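Local structure of SusD homolog (Bacteroides thetaiotaomicron VPI-5482, 3IHV) at residues Thr49-Glu55 with Asn301-Val305; Phe308-Trp312 with Ser460-Phe465; Asp322-Tyr328 with Tyr366-Asp372; Ser336-Ala340 with Asn362-Tyr366. The protein probably binds glycans at the outer membrane, as a member of the SusD family of surface sugar-binding proteins. The contacts are given in a common frame with arbitrary orientation. Numbering follows the deposited sequence.

Contacts 1, 2 and 3 are buried and their centres lie 11 to 12 Å apart, whereas contact 4 is partly buried and farther from the middle of the chain. Contacts 1 and 3 are antiparallel strand pairings held by backbone hydrogen bonds; contact 2 joins two helices through aromatic rings, and contact 4 sets a tryptophan against a turn. Contacts 3 and 4 share Tyr366 and the three-stranded sheet of 325-330, 335-337 and 367-368. Strand 302-304 of contact 1 runs into helix 306-313 of contact 2 and also meets contact 3, where Val304 N lies 2.9 Å from Tyr366 O. Along the chain, contact 4 is nested within contact 3, and contact 3 within contact 2.

Contact 1. Residues Thr49-Glu55 with Asn301-Val305; sequences TDISQVE and NVKVV
Strands 52-54 and 302-304 form a two-stranded antiparallel sheet that ties the N-terminal part of this SusD-like chain to a strand some 250 residues on; their axes approach to 4.7 Å, with N-to-C directions 139° apart. Thr49 (chi1 p) makes an ST turn, its OG1 accepting from Ile51 N at 3.1 Å. Asp50 turns away to a salt bridge with Arg469. Ile51 O then accepts from Val305 N (2.9 Å), and Val305 CB packs 3.4 Å from Asp50 O. Ser52 and Val304 are a non-hydrogen-bonded pair, CA atoms 4.5 Å apart. Gln53 and Lys303 are the hydrogen-bonded pair: Gln53 N to Lys303 O 2.9 Å, Lys303 N to Gln53 O 2.8 Å. Gln53 NE2 reaches Asn501 O and, through a water, Val304 O. Val54 faces Val302 without backbone bonds. Glu55 N donates to Asn301 O (2.8 Å); its carboxylate pairs with Arg63. Helices 469-475 and 479-493 pack against Thr49, Asp50 and Val305, while strand 367-368 touches Val302 and Lys303.

Contact 2. Residues Phe308-Trp312 with Ser460-Phe465; sequences FVLDW and SYELSF
Aromatic side chains join two helices of the SusD-family region, around an offset Trp-Tyr stack, with no direct hydrogen bond between the segments. Residues 308-312 are helical, within helix 306-313; Ser460 to Glu462 lie late in helix 448-463. The closest CA pairs are Trp312 with Tyr461 at 7.7 Å and Phe308 with Ser460 at 8.8 Å. Ser460 (chi1 p) sets OG 3.4 Å from Phe308 CE1; that hydroxyl is hydrogen-bonded to Lys457 O. Tyr461 (chi1 m) is the most covered residue: its ring lies on the five-membered ring of Trp312, centroids 3.8 Å apart and planes at 11°, and its edge meets Phe308 (chi1 t), CE1 to CE1 3.8 Å. The Trp312 indole (chi1 -148°, between wells), held by NE1 to Asp318, also brings CZ2 to 3.3 Å from Tyr461 O. Ser464, with polyproline-II-like angles (phi -48°, psi 135°), points CB toward Phe308 CE2 (4.0 Å). Phe465 has positive phi (74°), and its CZ comes 4.1 Å from Phe308 CE2, at the edge of the Phe308 ring. Beside the exposed Asp311, one water lies 3.0 Å from Tyr461 OH and donates a weak 3.3 Å bond to Asp311 OD2.

Contact 3. Residues Asp322-Tyr328 with Tyr366-Asp372; sequences DLSIANY and YTPAKWD
This is a buried antiparallel strand pairing at one edge of the three-stranded sheet 335-337, 325-330, 367-368, placed where helix 320-324 passes directly into the central strand. Leaving the helix at Ile325, the chain becomes extended and pairs with 367-368. Ile325 and Pro368 form a non-hydrogen-bonded pair with CA atoms 4.5 Å apart and diverging side chains; Ala326 and Thr367 form the hydrogen-bonded pair, with Ala326 N to Thr367 O 2.8 Å and Thr367 N to Ala326 O 3.2 Å. Ala369 N to Ser324 O (2.8 Å) continues the pattern to the end of the helix. Side chains fill in around this backbone: Ala326 CB meets Ala369 CB at 3.7 Å, Ile325 CG2 meets Tyr366 CD2 at 3.8 Å, and Asn327 CB makes a CH-pi contact over the face of Tyr366, 3.7 Å from its centroid. Asp353 holds both Asn327 ND2 and Tyr366 OH. Waters join Leu323 O to Ala369 O, Ser324 OG to Lys370 NZ, and Tyr328 O to Thr367 OG1; Lys370 NZ also pairs with Glu466. A type I turn, Ala369 to Asp372, leads into helix 373-376, which Asp372 (chi1 t) N-caps through OD1 to Lys375 N; Asp372 OD2 accepts a hydrogen bond from Tyr328 OH (chi1 p) at 2.6 Å.

Contact 4. Residues Ser336-Ala340 with Asn362-Tyr366; sequences SLWVA and NKQNY
Two type I beta turns, Leu337 to Ala340 and Lys363 to Tyr366, meet through a tryptophan that lies against the second turn, at the end of strand 335-337 in the three-stranded sheet. Ala340 N to Leu337 O (3.0 Å) closes the first turn and Tyr366 N to Lys363 O (3.2 Å) the second. Trp338 carries most of the contact: with chi1 at -91°, between wells, and chi2 106°, its indole lies broadside to the turn. Asn365 (chi1 m) places CB 3.4 Å from the centroid of the six-membered ring of Trp338, 10° off its normal, a CH-pi contact, and Asn365 O and Tyr366 N lie over a face of the Trp338 indole. Tyr366 (chi1 m), whose hydroxyl bonds Asp353, presents its ring edge, CD1 4.3 Å from Trp338 CB. Val339 (chi1 m) packs CG1 on Lys363 CG at 3.7 Å; the extended Lys363 side chain carries NZ to Lys358 O. Asn362 (chi1 m) gives a weak hydrogen bond, ND2 to Trp338 O at 3.1 Å.

Contact 1. Residues Thr49-Glu55 with Asn301-Val305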
# COMPACT_ATOMS: atom_id res chain seq x y z
N THR A 49 -8.75 -10.78 -3.46
CA THR A 49 -7.79 -11.74 -2.91
C THR A 49 -8.49 -12.69 -1.93
O THR A 49 -9.72 -12.85 -1.96
CB THR A 49 -6.66 -10.98 -2.14
OG1 THR A 49 -7.21 -10.34 -0.99
CG2 THR A 49 -6.03 -9.90 -3.05
N ASP A 50 -7.69 -13.36 -1.08
CA ASP A 50 -8.24 -14.18 -0.02
C ASP A 50 -8.76 -13.39 1.17
O ASP A 50 -9.44 -13.97 2.02
CB ASP A 50 -7.25 -15.25 0.44
CG ASP A 50 -5.87 -14.70 0.81
OD1 ASP A 50 -5.47 -13.58 0.37
OD2 ASP A 50 -5.14 -15.46 1.51
N ILE A 51 -8.44 -12.10 1.24
CA ILE A 51 -8.87 -11.30 2.38
C ILE A 51 -9.89 -10.22 2.07
O ILE A 51 -10.66 -9.88 2.95
CB ILE A 51 -7.64 -10.69 3.15
CG1 ILE A 51 -6.99 -9.52 2.44
CG2 ILE A 51 -6.62 -11.81 3.45
CD1 ILE A 51 -5.88 -8.78 3.25
N SER A 52 -9.93 -9.70 0.82
CA SER A 52 -10.87 -8.66 0.52
C SER A 52 -11.33 -8.68 -0.92
O SER A 52 -10.66 -9.24 -1.82
CB SER A 52 -10.31 -7.27 0.89
OG SER A 52 -9.33 -6.87 -0.01
N GLN A 53 -12.46 -8.03 -1.12
CA GLN A 53 -13.06 -7.91 -2.44
C GLN A 53 -13.96 -6.71 -2.46
O GLN A 53 -14.36 -6.16 -1.41
CB GLN A 53 -13.89 -9.18 -2.77
CG GLN A 53 -15.08 -9.46 -1.83
CD GLN A 53 -15.95 -10.61 -2.28
OE1 GLN A 53 -16.03 -10.91 -3.47
NE2 GLN A 53 -16.67 -11.24 -1.33
N VAL A 54 -14.34 -6.31 -3.67
CA VAL A 54 -15.27 -5.21 -3.80
C VAL A 54 -16.70 -5.67 -3.40
O VAL A 54 -17.03 -6.84 -3.52
CB VAL A 54 -15.26 -4.64 -5.21
CG1 VAL A 54 -15.95 -5.61 -6.23
CG2 VAL A 54 -15.92 -3.28 -5.22
N GLU A 55 -17.52 -4.74 -2.93
CA GLU A 55 -18.90 -4.98 -2.57
C GLU A 55 -19.71 -5.51 -3.76
O GLU A 55 -19.43 -5.19 -4.91
CB GLU A 55 -19.54 -3.65 -2.11
CG GLU A 55 -20.99 -3.72 -1.64
CD GLU A 55 -22.03 -3.76 -2.74
OE1 GLU A 55 -21.79 -3.32 -3.90
OE2 GLU A 55 -23.14 -4.25 -2.40
N ASN A 301 -16.98 0.30 0.37
CA ASN A 301 -17.09 -0.69 -0.68
C ASN A 301 -16.05 -1.82 -0.62
O ASN A 301 -16.11 -2.77 -1.44
CB ASN A 301 -17.04 0.01 -2.05
CG ASN A 301 -18.24 0.88 -2.28
OD1 ASN A 301 -19.34 0.49 -1.94
ND2 ASN A 301 -18.04 2.02 -2.93
N VAL A 302 -15.09 -1.73 0.30
CA VAL A 302 -14.12 -2.80 0.47
C VAL A 302 -14.72 -3.75 1.51
O VAL A 302 -14.97 -3.36 2.66
CB VAL A 302 -12.75 -2.28 0.98
CG1 VAL A 302 -11.85 -3.51 1.33
CG2 VAL A 302 -12.11 -1.33 -0.09
N LYS A 303 -14.98 -4.98 1.07
CA LYS A 303 -15.60 -5.96 1.91
C LYS A 303 -14.60 -7.06 2.24
O LYS A 303 -13.71 -7.35 1.45
CB LYS A 303 -16.83 -6.55 1.20
CG LYS A 303 -17.88 -5.53 0.85
CD LYS A 303 -18.28 -4.68 2.08
CE LYS A 303 -19.55 -3.90 1.84
NZ LYS A 303 -19.84 -3.05 3.07
N VAL A 304 -14.74 -7.63 3.42
CA VAL A 304 -13.82 -8.65 3.91
C VAL A 304 -14.29 -10.04 3.54
O VAL A 304 -15.46 -10.40 3.77
CB VAL A 304 -13.63 -8.57 5.45
CG1 VAL A 304 -12.65 -9.68 5.94
CG2 VAL A 304 -13.19 -7.17 5.88
N VAL A 305 -13.38 -10.85 2.98
CA VAL A 305 -13.73 -12.22 2.61
C VAL A 305 -14.00 -13.00 3.89
O VAL A 305 -13.14 -13.06 4.77
CB VAL A 305 -12.66 -12.84 1.72
CG1 VAL A 305 -12.94 -14.34 1.44
CG2 VAL A 305 -12.53 -12.04 0.37
O HOH W 1 -17.19 -10.31 1.55

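Contact 2. Residues Phe308-Trp312 with Ser460-Phe465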
# COMPACT_ATOMS: atom_id res chain seq x y z
N PHE A 308 -11.51 -15.51 5.59
CA PHE A 308 -10.40 -14.88 6.30
C PHE A 308 -10.80 -14.63 7.75
O PHE A 308 -10.03 -14.94 8.69
CB PHE A 308 -10.00 -13.58 5.57
CG PHE A 308 -8.88 -12.81 6.24
CD1 PHE A 308 -7.69 -13.42 6.57
CD2 PHE A 308 -8.99 -11.42 6.47
CE1 PHE A 308 -6.66 -12.70 7.13
CE2 PHE A 308 -7.96 -10.72 7.04
CZ PHE A 308 -6.81 -11.37 7.37
N VAL A 309 -11.99 -14.06 7.93
CA VAL A 309 -12.56 -13.85 9.26
C VAL A 309 -12.59 -15.16 10.04
O VAL A 309 -12.16 -15.19 11.21
CB VAL A 309 -13.98 -13.24 9.24
CG1 VAL A 309 -14.57 -13.20 10.69
CG2 VAL A 309 -14.00 -11.88 8.57
N LEU A 310 -13.11 -16.23 9.42
CA LEU A 310 -13.19 -17.51 10.13
C LEU A 310 -11.80 -18.01 10.57
O LEU A 310 -11.64 -18.47 11.72
CB LEU A 310 -13.94 -18.54 9.30
CG LEU A 310 -15.41 -18.19 9.01
CD1 LEU A 310 -16.03 -19.24 8.06
CD2 LEU A 310 -16.28 -18.03 10.26
N ASP A 311 -10.80 -17.94 9.67
CA ASP A 311 -9.44 -18.38 10.02
C ASP A 311 -8.93 -17.57 11.19
O ASP A 311 -8.45 -18.13 12.17
CB ASP A 311 -8.44 -18.20 8.89
CG ASP A 311 -8.64 -19.19 7.78
OD1 ASP A 311 -9.35 -20.19 8.01
OD2 ASP A 311 -8.13 -18.91 6.68
N TRP A 312 -9.09 -16.26 11.11
CA TRP A 312 -8.54 -15.38 12.13
C TRP A 312 -9.23 -15.53 13.47
O TRP A 312 -8.60 -15.38 14.51
CB TRP A 312 -8.67 -13.92 11.70
CG TRP A 312 -7.57 -13.03 12.20
CD1 TRP A 312 -6.68 -13.29 13.19
CD2 TRP A 312 -7.31 -11.68 11.76
NE1 TRP A 312 -5.84 -12.22 13.35
CE2 TRP A 312 -6.20 -11.22 12.48
CE3 TRP A 312 -7.88 -10.85 10.79
CZ2 TRP A 312 -5.65 -9.94 12.30
CZ3 TRP A 312 -7.34 -9.59 10.58
CH2 TRP A 312 -6.24 -9.14 11.34
N SER A 460 -1.02 -11.33 6.24
CA SER A 460 -2.45 -11.04 6.22
C SER A 460 -2.90 -10.51 7.57
O SER A 460 -3.62 -9.51 7.63
CB SER A 460 -3.27 -12.25 5.77
OG SER A 460 -3.37 -13.25 6.75
N TYR A 461 -2.47 -11.13 8.67
CA TYR A 461 -2.87 -10.69 10.03
C TYR A 461 -2.29 -9.33 10.41
O TYR A 461 -2.95 -8.55 11.12
CB TYR A 461 -2.53 -11.75 11.09
CG TYR A 461 -3.26 -13.08 10.92
CD1 TYR A 461 -4.47 -13.19 10.23
CD2 TYR A 461 -2.81 -14.21 11.58
CE1 TYR A 461 -5.15 -14.38 10.14
CE2 TYR A 461 -3.50 -15.41 11.52
CZ TYR A 461 -4.67 -15.49 10.80
OH TYR A 461 -5.34 -16.69 10.74
N GLU A 462 -1.09 -9.03 9.91
CA GLU A 462 -0.47 -7.77 10.27
C GLU A 462 -0.90 -6.59 9.40
O GLU A 462 -1.13 -5.47 9.91
CB GLU A 462 1.06 -7.90 10.20
CG GLU A 462 1.79 -6.61 10.59
CD GLU A 462 1.49 -6.11 12.00
OE1 GLU A 462 1.05 -6.91 12.90
OE2 GLU A 462 1.65 -4.88 12.22
N LEU A 463 -1.01 -6.85 8.10
CA LEU A 463 -1.15 -5.79 7.10
C LEU A 463 -2.47 -5.78 6.32
O LEU A 463 -2.57 -5.09 5.31
CB LEU A 463 0.00 -5.96 6.10
CG LEU A 463 1.41 -5.96 6.69
CD1 LEU A 463 2.41 -6.49 5.63
CD2 LEU A 463 1.80 -4.59 7.13
N SER A 464 -3.48 -6.53 6.78
CA SER A 464 -4.73 -6.66 6.05
C SER A 464 -5.26 -5.32 5.60
O SER A 464 -5.21 -4.37 6.36
CB SER A 464 -5.80 -7.37 6.91
OG SER A 464 -6.11 -6.67 8.10
N PHE A 465 -5.70 -5.26 4.32
CA PHE A 465 -6.38 -4.09 3.75
C PHE A 465 -5.46 -2.89 3.47
O PHE A 465 -5.92 -1.90 2.90
CB PHE A 465 -7.60 -3.68 4.60
CG PHE A 465 -8.37 -4.84 5.11
CD1 PHE A 465 -8.86 -5.81 4.23
CD2 PHE A 465 -8.57 -5.02 6.48
CE1 PHE A 465 -9.53 -6.92 4.71
CE2 PHE A 465 -9.23 -6.14 6.95
CZ PHE A 465 -9.69 -7.10 6.07
O HOH W 2 -5.32 -17.58 7.83

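Contact 3. Residues Asp322-Tyr328 with Tyr366-Asp372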
# COMPACT_ATOMS: atom_id res chain seq x y z
N ASP A 322 -10.02 -7.72 15.74
CA ASP A 322 -11.08 -6.73 15.96
C ASP A 322 -10.67 -5.29 15.60
O ASP A 322 -11.55 -4.45 15.36
CB ASP A 322 -11.57 -6.78 17.40
CG ASP A 322 -12.23 -8.10 17.72
OD1 ASP A 322 -12.88 -8.68 16.83
OD2 ASP A 322 -12.10 -8.56 18.86
N LEU A 323 -9.37 -4.99 15.62
CA LEU A 323 -8.89 -3.69 15.22
C LEU A 323 -8.82 -3.54 13.72
O LEU A 323 -8.82 -2.40 13.24
CB LEU A 323 -7.52 -3.39 15.82
CG LEU A 323 -7.54 -3.15 17.31
CD1 LEU A 323 -6.13 -3.16 17.93
CD2 LEU A 323 -8.23 -1.78 17.61
N SER A 324 -8.81 -4.67 13.00
CA SER A 324 -8.69 -4.69 11.56
C SER A 324 -9.98 -4.85 10.76
O SER A 324 -10.10 -4.30 9.64
CB SER A 324 -7.74 -5.84 11.17
OG SER A 324 -6.43 -5.62 11.69
N ILE A 325 -10.96 -5.54 11.36
CA ILE A 325 -12.20 -5.92 10.68
C ILE A 325 -13.42 -5.45 11.46
O ILE A 325 -13.50 -5.69 12.68
CB ILE A 325 -12.30 -7.45 10.50
CG1 ILE A 325 -11.10 -7.99 9.72
CG2 ILE A 325 -13.60 -7.87 9.81
CD1 ILE A 325 -11.03 -9.55 9.61
N ALA A 326 -14.33 -4.76 10.76
CA ALA A 326 -15.53 -4.21 11.33
C ALA A 326 -16.72 -5.09 10.98
O ALA A 326 -17.05 -5.25 9.82
CB ALA A 326 -15.82 -2.79 10.82
N ASN A 327 -17.35 -5.65 12.00
CA ASN A 327 -18.57 -6.44 11.81
C ASN A 327 -19.80 -5.56 12.05
O ASN A 327 -20.91 -6.08 12.23
CB ASN A 327 -18.58 -7.65 12.75
CG ASN A 327 -18.67 -7.27 14.22
OD1 ASN A 327 -18.58 -6.10 14.61
ND2 ASN A 327 -18.89 -8.28 15.07
N TYR A 328 -19.60 -4.25 11.95
CA TYR A 328 -20.61 -3.26 12.30
C TYR A 328 -20.59 -2.14 11.32
O TYR A 328 -19.64 -1.99 10.57
CB TYR A 328 -20.25 -2.67 13.69
CG TYR A 328 -18.88 -2.03 13.76
CD1 TYR A 328 -18.68 -0.69 13.38
CD2 TYR A 328 -17.76 -2.75 14.16
CE1 TYR A 328 -17.44 -0.09 13.43
CE2 TYR A 328 -16.50 -2.17 14.20
CZ TYR A 328 -16.35 -0.82 13.85
OH TYR A 328 -15.09 -0.22 13.86
N TYR A 366 -19.02 -7.07 5.98
CA TYR A 366 -17.97 -6.61 6.90
C TYR A 366 -16.96 -5.81 6.09
O TYR A 366 -16.72 -6.09 4.90
CB TYR A 366 -17.17 -7.77 7.51
CG TYR A 366 -17.79 -8.63 8.59
CD1 TYR A 366 -19.16 -8.61 8.89
CD2 TYR A 366 -16.99 -9.55 9.27
CE1 TYR A 366 -19.69 -9.44 9.86
CE2 TYR A 366 -17.49 -10.37 10.21
CZ TYR A 366 -18.85 -10.34 10.50
OH TYR A 366 -19.36 -11.15 11.47
N THR A 367 -16.34 -4.83 6.75
CA THR A 367 -15.37 -3.93 6.12
C THR A 367 -14.08 -3.90 6.94
O THR A 367 -14.01 -4.47 8.03
CB THR A 367 -15.92 -2.48 6.07
OG1 THR A 367 -16.12 -1.99 7.43
CG2 THR A 367 -17.24 -2.43 5.30
N PRO A 368 -13.06 -3.23 6.41
CA PRO A 368 -11.94 -2.97 7.31
C PRO A 368 -12.41 -2.03 8.43
O PRO A 368 -13.39 -1.29 8.25
CB PRO A 368 -10.92 -2.24 6.40
CG PRO A 368 -11.39 -2.50 4.97
CD PRO A 368 -12.83 -2.73 5.05
N ALA A 369 -11.74 -2.07 9.58
CA ALA A 369 -12.02 -1.16 10.69
C ALA A 369 -10.84 -0.23 10.96
O ALA A 369 -10.91 0.64 11.82
CB ALA A 369 -12.35 -1.94 11.95
N LYS A 370 -9.74 -0.41 10.23
CA LYS A 370 -8.53 0.40 10.42
C LYS A 370 -8.75 1.89 10.20
O LYS A 370 -8.07 2.72 10.80
CB LYS A 370 -7.43 -0.09 9.50
CG LYS A 370 -6.95 -1.47 9.90
CD LYS A 370 -5.86 -2.01 8.99
CE LYS A 370 -5.21 -3.25 9.63
NZ LYS A 370 -4.11 -3.94 8.85
N TRP A 371 -9.66 2.21 9.28
CA TRP A 371 -9.94 3.60 8.92
C TRP A 371 -11.37 4.01 9.30
O TRP A 371 -12.05 4.74 8.57
CB TRP A 371 -9.55 3.90 7.46
CG TRP A 371 -8.14 3.44 7.20
CD1 TRP A 371 -7.00 4.12 7.53
CD2 TRP A 371 -7.72 2.16 6.69
NE1 TRP A 371 -5.89 3.34 7.25
CE2 TRP A 371 -6.30 2.16 6.69
CE3 TRP A 371 -8.39 1.07 6.14
CZ2 TRP A 371 -5.55 1.07 6.24
CZ3 TRP A 371 -7.64 -0.03 5.69
CH2 TRP A 371 -6.23 0.00 5.73
N ASP A 372 -11.79 3.58 10.50
CA ASP A 372 -13.05 3.95 11.07
C ASP A 372 -13.01 5.42 11.57
O ASP A 372 -12.54 5.74 12.68
CB ASP A 372 -13.38 3.00 12.20
CG ASP A 372 -14.72 3.28 12.81
OD1 ASP A 372 -15.23 4.44 12.67
OD2 ASP A 372 -15.23 2.37 13.45
O HOH W 3 -9.85 -0.26 14.26
O HOH W 4 -4.36 -6.55 10.06
O HOH W 5 -18.85 -1.43 7.90

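Contact 4. Residues Ser336-Ala340 with Asn362-Tyr366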
# COMPACT_ATOMS: atom_id res chain seq x y z
N SER A 336 -24.16 -0.55 14.82
CA SER A 336 -25.01 -1.71 14.70
C SER A 336 -24.30 -2.84 13.99
O SER A 336 -23.55 -2.60 13.04
CB SER A 336 -26.25 -1.29 13.90
OG SER A 336 -27.04 -2.40 13.59
N LEU A 337 -24.53 -4.07 14.41
CA LEU A 337 -23.87 -5.20 13.74
C LEU A 337 -24.47 -5.41 12.36
O LEU A 337 -25.67 -5.30 12.19
CB LEU A 337 -24.04 -6.49 14.52
CG LEU A 337 -23.33 -6.53 15.85
CD1 LEU A 337 -23.85 -7.74 16.65
CD2 LEU A 337 -21.77 -6.52 15.67
N TRP A 338 -23.63 -5.76 11.40
CA TRP A 338 -24.08 -6.06 10.04
C TRP A 338 -25.15 -7.15 10.01
O TRP A 338 -26.10 -7.06 9.23
CB TRP A 338 -22.88 -6.44 9.14
CG TRP A 338 -22.27 -5.29 8.45
CD1 TRP A 338 -21.10 -4.69 8.72
CD2 TRP A 338 -22.87 -4.55 7.39
NE1 TRP A 338 -20.88 -3.66 7.84
CE2 TRP A 338 -21.97 -3.55 7.02
CE3 TRP A 338 -24.06 -4.69 6.68
CZ2 TRP A 338 -22.23 -2.65 5.99
CZ3 TRP A 338 -24.31 -3.82 5.66
CH2 TRP A 338 -23.43 -2.80 5.35
N VAL A 339 -25.05 -8.14 10.89
CA VAL A 339 -26.02 -9.22 10.89
C VAL A 339 -27.36 -8.89 11.52
O VAL A 339 -28.28 -9.69 11.37
CB VAL A 339 -25.48 -10.45 11.59
CG1 VAL A 339 -24.21 -10.89 10.90
CG2 VAL A 339 -25.23 -10.16 13.09
N ALA A 340 -27.49 -7.74 12.17
CA ALA A 340 -28.74 -7.39 12.86
C ALA A 340 -29.84 -7.13 11.85
O ALA A 340 -29.72 -6.25 10.99
CB ALA A 340 -28.55 -6.17 13.79
N ASN A 362 -25.29 -11.23 5.24
CA ASN A 362 -24.87 -9.93 5.76
C ASN A 362 -23.43 -9.91 6.22
O ASN A 362 -22.78 -8.86 6.21
CB ASN A 362 -25.79 -9.48 6.91
CG ASN A 362 -27.21 -9.06 6.43
OD1 ASN A 362 -27.51 -9.10 5.24
ND2 ASN A 362 -28.05 -8.65 7.34
N LYS A 363 -22.90 -11.07 6.61
CA LYS A 363 -21.50 -11.16 6.98
C LYS A 363 -20.57 -10.76 5.82
O LYS A 363 -19.44 -10.28 6.04
CB LYS A 363 -21.17 -12.55 7.50
CG LYS A 363 -21.69 -12.73 8.88
CD LYS A 363 -21.56 -14.15 9.40
CE LYS A 363 -21.94 -14.19 10.88
NZ LYS A 363 -21.95 -15.55 11.50
N GLN A 364 -21.06 -10.90 4.59
CA GLN A 364 -20.28 -10.53 3.44
C GLN A 364 -20.03 -9.02 3.34
O GLN A 364 -19.19 -8.57 2.54
CB GLN A 364 -20.94 -11.05 2.15
CG GLN A 364 -21.10 -12.57 2.13
CD GLN A 364 -21.91 -13.05 0.92
OE1 GLN A 364 -21.40 -13.80 0.10
NE2 GLN A 364 -23.18 -12.60 0.83
N ASN A 365 -20.75 -8.25 4.16
CA ASN A 365 -20.66 -6.80 4.14
C ASN A 365 -19.66 -6.23 5.16
O ASN A 365 -19.49 -5.01 5.19
CB ASN A 365 -22.03 -6.16 4.30
CG ASN A 365 -22.87 -6.27 3.06
OD1 ASN A 365 -22.34 -6.18 1.95
ND2 ASN A 365 -24.18 -6.39 3.22
N TYR A 366 -19.02 -7.07 5.98
CA TYR A 366 -17.97 -6.61 6.90
C TYR A 366 -16.96 -5.81 6.09
O TYR A 366 -16.72 -6.09 4.90
CB TYR A 366 -17.17 -7.77 7.51
CG TYR A 366 -17.79 -8.63 8.59
CD1 TYR A 366 -19.16 -8.61 8.89
CD2 TYR A 366 -16.99 -9.55 9.27
CE1 TYR A 366 -19.69 -9.44 9.86
CE2 TYR A 366 -17.49 -10.37 10.21
CZ TYR A 366 -18.85 -10.34 10.50
OH TYR A 366 -19.36 -11.15 11.47